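Long-range contacts in single-stranded DNA-binding protein 1 (Streptomyces coelicolor, PDB 4DAM), which probably binds single-stranded DNA as a homotetramer, the chain here being its OB-fold part without the C-terminal end of the full protein: residues Ala20-Pro28 with Val39-Ala47; Phe64-Leu73 with Ala108-Gly116. The protein carries 1 engineered substitution. One frame throughout, in Å; residues are numbered along the deposited sequence.

Contact 1: residues Ala20-Pro28 with Val39-Ala47; sequences AVGNVATTP and VRFRLAVTA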
# COMPACT_ATOMS: atom_id res chain seq x y z
N ALA A 20 7.44 3.29 2.49
CA ALA A 20 8.69 2.63 2.91
C ALA A 20 9.19 3.35 4.16
O ALA A 20 9.24 4.58 4.20
CB ALA A 20 9.74 2.68 1.79
N VAL A 21 9.47 2.58 5.19
CA VAL A 21 9.97 3.11 6.46
C VAL A 21 11.36 2.57 6.64
O VAL A 21 11.57 1.36 6.75
CB VAL A 21 9.04 2.68 7.60
CG1 VAL A 21 9.53 3.27 8.93
CG2 VAL A 21 7.61 3.11 7.29
N GLY A 22 12.36 3.46 6.62
CA GLY A 22 13.71 3.01 6.66
C GLY A 22 14.65 4.10 7.11
O GLY A 22 14.27 5.02 7.78
N ASN A 23 15.91 3.95 6.72
CA ASN A 23 16.93 4.89 7.07
C ASN A 23 17.63 5.45 5.85
O ASN A 23 17.88 4.73 4.88
CB ASN A 23 17.93 4.25 8.03
CG ASN A 23 17.29 3.94 9.37
OD1 ASN A 23 17.37 4.72 10.31
ND2 ASN A 23 16.60 2.84 9.44
N VAL A 24 17.94 6.74 5.91
CA VAL A 24 18.76 7.39 4.91
C VAL A 24 20.14 6.71 4.90
O VAL A 24 20.83 6.67 5.93
CB VAL A 24 18.87 8.90 5.13
CG1 VAL A 24 19.82 9.52 4.08
CG2 VAL A 24 17.48 9.57 5.13
N ALA A 25 20.55 6.18 3.74
CA ALA A 25 21.74 5.32 3.67
C ALA A 25 22.93 6.01 3.00
O ALA A 25 24.07 5.55 3.14
CB ALA A 25 21.38 4.01 2.96
N THR A 26 22.67 7.08 2.28
CA THR A 26 23.70 7.91 1.64
C THR A 26 23.38 9.36 1.85
O THR A 26 22.20 9.72 1.99
CB THR A 26 23.82 7.66 0.11
OG1 THR A 26 22.58 7.99 -0.58
CG2 THR A 26 24.23 6.19 -0.17
N THR A 27 24.41 10.22 1.82
CA THR A 27 24.18 11.64 1.95
C THR A 27 23.38 12.12 0.74
O THR A 27 23.74 11.82 -0.42
CB THR A 27 25.48 12.45 2.05
OG1 THR A 27 26.22 12.01 3.18
CG2 THR A 27 25.15 13.95 2.23
N PRO A 28 22.24 12.79 0.97
CA PRO A 28 21.47 13.28 -0.16
C PRO A 28 22.24 14.22 -1.07
O PRO A 28 23.11 14.98 -0.62
CB PRO A 28 20.27 14.00 0.50
CG PRO A 28 20.13 13.32 1.82
CD PRO A 28 21.54 13.02 2.24
N VAL A 39 16.35 16.28 -5.48
CA VAL A 39 17.20 15.62 -4.52
C VAL A 39 17.06 14.12 -4.66
O VAL A 39 16.00 13.63 -5.05
CB VAL A 39 16.79 16.03 -3.11
CG1 VAL A 39 15.49 15.36 -2.69
CG2 VAL A 39 17.94 15.79 -2.13
N ARG A 40 18.15 13.41 -4.42
CA ARG A 40 18.14 11.95 -4.43
C ARG A 40 18.93 11.45 -3.26
O ARG A 40 19.92 12.07 -2.83
CB ARG A 40 18.67 11.37 -5.73
CG ARG A 40 20.09 11.64 -6.03
CD ARG A 40 20.62 10.67 -7.06
NE ARG A 40 21.90 11.15 -7.55
CZ ARG A 40 23.09 10.84 -7.04
NH1 ARG A 40 23.20 10.02 -6.01
NH2 ARG A 40 24.17 11.37 -7.58
N PHE A 41 18.48 10.33 -2.72
CA PHE A 41 19.23 9.63 -1.68
C PHE A 41 18.86 8.16 -1.68
O PHE A 41 17.80 7.77 -2.15
CB PHE A 41 19.02 10.24 -0.28
CG PHE A 41 17.61 10.17 0.21
CD1 PHE A 41 17.20 9.13 1.03
CD2 PHE A 41 16.71 11.17 -0.11
CE1 PHE A 41 15.88 9.07 1.49
CE2 PHE A 41 15.40 11.12 0.35
CZ PHE A 41 15.00 10.07 1.16
N ARG A 42 19.75 7.36 -1.11
CA ARG A 42 19.48 5.93 -0.95
C ARG A 42 18.76 5.68 0.36
O ARG A 42 19.11 6.26 1.37
CB ARG A 42 20.79 5.17 -0.99
CG ARG A 42 20.70 3.65 -1.06
CD ARG A 42 22.12 3.15 -1.33
NE ARG A 42 22.26 1.71 -1.50
CZ ARG A 42 21.88 1.01 -2.56
NH1 ARG A 42 21.27 1.59 -3.59
NH2 ARG A 42 22.09 -0.29 -2.56
N LEU A 43 17.75 4.83 0.31
CA LEU A 43 16.95 4.46 1.47
C LEU A 43 17.10 2.96 1.72
O LEU A 43 16.92 2.15 0.80
CB LEU A 43 15.47 4.76 1.22
CG LEU A 43 14.48 4.43 2.35
CD1 LEU A 43 14.64 5.39 3.52
CD2 LEU A 43 13.04 4.43 1.82
N ALA A 44 17.42 2.61 2.95
CA ALA A 44 17.53 1.20 3.39
C ALA A 44 16.35 0.83 4.25
O ALA A 44 16.14 1.43 5.31
CB ALA A 44 18.82 0.97 4.17
N VAL A 45 15.60 -0.19 3.81
CA VAL A 45 14.41 -0.63 4.52
C VAL A 45 14.62 -2.09 4.95
O VAL A 45 14.64 -3.00 4.10
CB VAL A 45 13.16 -0.49 3.62
CG1 VAL A 45 11.90 -0.99 4.32
CG2 VAL A 45 13.01 0.93 3.09
N THR A 46 14.80 -2.31 6.24
CA THR A 46 15.13 -3.64 6.75
C THR A 46 13.93 -4.27 7.44
O THR A 46 13.39 -3.72 8.40
CB THR A 46 16.34 -3.58 7.72
OG1 THR A 46 17.45 -3.03 7.02
CG2 THR A 46 16.72 -4.98 8.20
N ALA A 47 13.49 -5.42 6.91
CA ALA A 47 12.43 -6.21 7.54
C ALA A 47 13.04 -6.86 8.78
O ALA A 47 14.23 -7.14 8.82
CB ALA A 47 11.91 -7.27 6.57
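Thr26 reaches across to the backbone of Arg42, and its side chain can be followed atom by atom. Thr26 CB lies 4.1 Å from Arg42 CB. With chi1 at 62°, Thr26 OG1 is set between the backbone N and the carbonyl carbon of its own residue, which brings it to Arg42 N as acceptor of a 2.9 Å hydrogen bond (159° at the hydrogen). The other branch, CG2, rests against CB and CD of the arginine, whose chain is extended from CG to NE and leads away. An alanine here would probably leave Arg42 N without this acceptor and uncover one flank of the arginine's aliphatic stem. Arg42 is held through its carbonyl as well, since Ala25 N donates to Arg42 O at 2.8 Å. Farther along, Asn23 and Ala44 form an antiparallel hydrogen-bonded pair, Asn23 N to Ala44 O and Ala44 N to Asn23 O, each 2.9 Å, the second nearly straight (178°). Between this pair and the Ala25-Arg42 bond, Val24 and Leu43 form the non-hydrogen-bonded pair. On their face both methyls of Val24 meet the Phe41 ring, CG2 at 4.0 Å from CE1, while Pro28 CG packs 3.9 Å from Phe41 CB. At Gly22 a CB would run into Ala44 O and Val45 CG2, so the close passage fits the lack of a side chain there. Ala20 CB then touches Leu43 CD2 and Val45 CG2. These pairs join the two strands of the hairpin 17-33/36-51. Strand 86-100 borders the first through Val87 and Val89, strand 56-70 borders the second through Ala69, and Ile16 of a neighbouring subunit packs on Ala20.

Contact 2: residues Phe64-Leu73 with Ala108-Gly116; sequences FFTVWANRQL and ADIDAVAIG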
# COMPACT_ATOMS: atom_id res chain seq x y z
N PHE A 64 16.86 -1.89 -0.70
CA PHE A 64 17.40 -0.57 -1.02
C PHE A 64 16.61 0.08 -2.15
O PHE A 64 16.29 -0.56 -3.15
CB PHE A 64 18.87 -0.65 -1.43
CG PHE A 64 19.77 -1.04 -0.28
CD1 PHE A 64 20.09 -2.37 -0.07
CD2 PHE A 64 20.23 -0.09 0.62
CE1 PHE A 64 20.92 -2.75 0.99
CE2 PHE A 64 21.07 -0.46 1.66
CZ PHE A 64 21.39 -1.79 1.85
N PHE A 65 16.32 1.36 -1.95
CA PHE A 65 15.65 2.19 -2.94
C PHE A 65 16.43 3.47 -3.16
O PHE A 65 17.06 4.00 -2.25
CB PHE A 65 14.26 2.60 -2.48
CG PHE A 65 13.34 1.47 -2.16
CD1 PHE A 65 13.25 0.98 -0.87
CD2 PHE A 65 12.55 0.92 -3.15
CE1 PHE A 65 12.39 -0.06 -0.56
CE2 PHE A 65 11.70 -0.12 -2.85
CZ PHE A 65 11.62 -0.62 -1.56
N THR A 66 16.39 3.96 -4.40
CA THR A 66 16.81 5.33 -4.66
C THR A 66 15.57 6.21 -4.62
O THR A 66 14.62 5.99 -5.38
CB THR A 66 17.49 5.47 -6.02
OG1 THR A 66 18.62 4.60 -6.06
CG2 THR A 66 17.94 6.90 -6.25
N VAL A 67 15.57 7.15 -3.71
CA VAL A 67 14.45 8.06 -3.53
C VAL A 67 14.74 9.38 -4.21
O VAL A 67 15.79 10.00 -4.01
CB VAL A 67 14.15 8.32 -2.03
CG1 VAL A 67 12.99 9.29 -1.87
CG2 VAL A 67 13.89 7.01 -1.27
N TRP A 68 13.76 9.82 -5.01
CA TRP A 68 13.84 11.06 -5.75
C TRP A 68 12.76 12.00 -5.28
O TRP A 68 11.62 11.61 -5.12
CB TRP A 68 13.61 10.81 -7.23
CG TRP A 68 14.63 9.91 -7.87
CD1 TRP A 68 14.63 8.52 -7.94
CD2 TRP A 68 15.85 10.34 -8.53
NE1 TRP A 68 15.73 8.08 -8.61
CE2 TRP A 68 16.51 9.13 -8.98
CE3 TRP A 68 16.43 11.57 -8.79
CZ2 TRP A 68 17.70 9.17 -9.70
CZ3 TRP A 68 17.65 11.59 -9.50
CH2 TRP A 68 18.27 10.42 -9.91
N ALA A 69 13.12 13.26 -5.08
CA ALA A 69 12.18 14.30 -4.74
C ALA A 69 12.40 15.52 -5.62
O ALA A 69 13.50 15.77 -6.10
CB ALA A 69 12.30 14.66 -3.25
N ASN A 70 11.33 16.28 -5.81
CA ASN A 70 11.38 17.49 -6.59
C ASN A 70 10.65 18.66 -5.92
O ASN A 70 9.99 18.48 -4.90
CB ASN A 70 10.74 17.19 -7.95
CG ASN A 70 11.61 16.41 -8.85
OD1 ASN A 70 12.58 16.91 -9.33
ND2 ASN A 70 11.26 15.17 -9.08
N ARG A 71 10.77 19.85 -6.49
CA ARG A 71 10.04 21.02 -6.04
C ARG A 71 10.25 21.29 -4.54
O ARG A 71 11.40 21.16 -4.04
CB ARG A 71 8.58 20.91 -6.44
CG ARG A 71 8.43 20.80 -7.97
CD ARG A 71 7.23 21.60 -8.44
NE ARG A 71 6.93 21.40 -9.87
CZ ARG A 71 7.72 21.78 -10.88
NH1 ARG A 71 8.91 22.36 -10.66
NH2 ARG A 71 7.34 21.55 -12.13
N GLN A 72 9.20 21.68 -3.81
CA GLN A 72 9.39 22.09 -2.42
C GLN A 72 9.89 20.95 -1.54
O GLN A 72 10.68 21.16 -0.63
CB GLN A 72 8.12 22.71 -1.83
CG GLN A 72 8.37 23.47 -0.54
CD GLN A 72 9.28 24.68 -0.74
OE1 GLN A 72 9.08 25.47 -1.68
NE2 GLN A 72 10.29 24.83 0.13
N LEU A 73 9.46 19.72 -1.83
CA LEU A 73 9.94 18.57 -1.08
C LEU A 73 11.47 18.43 -1.22
O LEU A 73 12.17 18.15 -0.26
CB LEU A 73 9.27 17.28 -1.55
CG LEU A 73 9.66 15.97 -0.85
CD1 LEU A 73 9.52 16.08 0.65
CD2 LEU A 73 8.79 14.84 -1.40
N ALA A 108 15.31 -0.45 -7.73
CA ALA A 108 14.03 0.17 -7.40
C ALA A 108 14.18 1.65 -7.00
O ALA A 108 14.97 2.01 -6.12
CB ALA A 108 13.40 -0.64 -6.29
N ASP A 109 13.41 2.50 -7.67
CA ASP A 109 13.33 3.95 -7.40
C ASP A 109 11.98 4.24 -6.73
O ASP A 109 10.97 3.57 -7.02
CB ASP A 109 13.36 4.78 -8.68
CG ASP A 109 14.72 4.88 -9.35
OD1 ASP A 109 15.73 4.44 -8.83
OD2 ASP A 109 14.78 5.45 -10.45
N ILE A 110 11.95 5.24 -5.86
CA ILE A 110 10.70 5.79 -5.35
C ILE A 110 10.67 7.27 -5.72
O ILE A 110 11.56 8.03 -5.35
CB ILE A 110 10.54 5.65 -3.82
CG1 ILE A 110 10.59 4.20 -3.40
CG2 ILE A 110 9.22 6.32 -3.36
CD1 ILE A 110 10.60 3.96 -1.90
N ASP A 111 9.67 7.65 -6.50
CA ASP A 111 9.42 9.05 -6.80
C ASP A 111 8.54 9.59 -5.67
O ASP A 111 7.33 9.33 -5.62
CB ASP A 111 8.76 9.19 -8.17
CG ASP A 111 9.73 8.87 -9.33
OD1 ASP A 111 10.96 8.80 -9.13
OD2 ASP A 111 9.25 8.69 -10.47
N ALA A 112 9.17 10.30 -4.74
CA ALA A 112 8.52 10.63 -3.46
C ALA A 112 7.48 11.69 -3.57
O ALA A 112 7.68 12.70 -4.26
CB ALA A 112 9.55 11.05 -2.41
N VAL A 113 6.37 11.46 -2.88
CA VAL A 113 5.32 12.43 -2.70
C VAL A 113 5.37 13.07 -1.29
O VAL A 113 5.04 14.24 -1.12
CB VAL A 113 3.94 11.73 -2.91
CG1 VAL A 113 2.82 12.66 -2.57
CG2 VAL A 113 3.84 11.24 -4.36
N ALA A 114 5.78 12.27 -0.31
CA ALA A 114 5.84 12.69 1.09
C ALA A 114 7.04 12.04 1.72
O ALA A 114 7.35 10.87 1.44
CB ALA A 114 4.56 12.28 1.81
N ILE A 115 7.76 12.80 2.54
CA ILE A 115 8.87 12.27 3.32
C ILE A 115 8.79 12.93 4.69
O ILE A 115 8.54 14.13 4.79
CB ILE A 115 10.26 12.61 2.73
CG1 ILE A 115 10.42 12.10 1.29
CG2 ILE A 115 11.37 11.99 3.58
CD1 ILE A 115 11.67 12.59 0.57
N GLY A 116 9.01 12.15 5.73
CA GLY A 116 9.08 12.73 7.08
C GLY A 116 10.07 12.00 7.94
O GLY A 116 10.30 10.81 7.75
O HOH W 1 17.26 -0.79 -5.56
O HOH W 2 17.97 2.14 -6.83
O HOH W 3 8.74 15.28 -5.00
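Backbone hydrogen bonds between Phe64-Leu73 and Ala108-Gly116 define a parallel pairing, with strand axes 30° apart. Thr66 N donates to Ala108 O and Trp68 N to Ile110 O, while Ile110 N and Ala112 N return bonds to Thr66 O and Trp68 O. The bond from Ala112 N to Trp68 O is 2.8 Å long, its donor nearly along the C=O axis. Three waters bridge the strands: two lie on backbone atoms at the two ends, linking Phe64 O to Ala108 N and Asn70 N to Ala112 O, and the other joins the Thr66 hydroxyl OG1 to Ala108 O.

Apolar packing fills the face of Val67 and Ile110. CD1 of Ile110 sits over one face of the Phe65 ring, 4.0 Å from its centroid, a CH-pi contact offset toward the rim. Ala108 CB also meets this ring, 3.6 Å from Phe65 CD2. Val67 CG1, anti to the backbone N (chi1 179°), points at Ala112 CB 3.9 Å away. Beyond the strand, Leu73 crosses Ile115 at about a right angle, the two CD1 atoms 4.1 Å apart, and its CD2 lies 3.7 Å from Ala112 O.

Polar groups occupy the other face. Asp109 OD1 lies in the plane of the Trp68 indole at its edge, and OD2 is 3.3 Å from NE1; the carboxylate is turned 65° from the ring. Its salt bridge runs from OD2 to Arg96. Asp111 lies alongside Trp68, with OD1 3.8 Å from the tryptophan CB.

A classic beta bulge, Val113 and Ala114 opposite Gln90, bends the chain between strands 103-112 and 114-117. Parallel pairing of strands 56-70 and 103-112 within an otherwise antiparallel, curled sheet is the arrangement that closes the OB-fold barrel, with helix 71-80 following the first strand.

Overall arrangement
Contacts 1 and 2 lie in series along the chain, their centres about 10 Å apart, and are stitched together by the antiparallel pairing of strands 36-51 and 56-70. Leu43 N to Phe65 O and Val67 N to Phe41 O, each 2.8 Å, are probable hydrogen bonds. Arg42 NH2 packs 3.3 Å from Phe64 CG. Segment 39-47 therefore has 20-28 along one border and 64-73 along the other, and 108-116 carries the sheet onward, as in the curled OB barrel. Ile110 reaches back to Ala20, bringing the two contacts together inside the barrel. Both also touch the same neighbouring subunit of the tetramer.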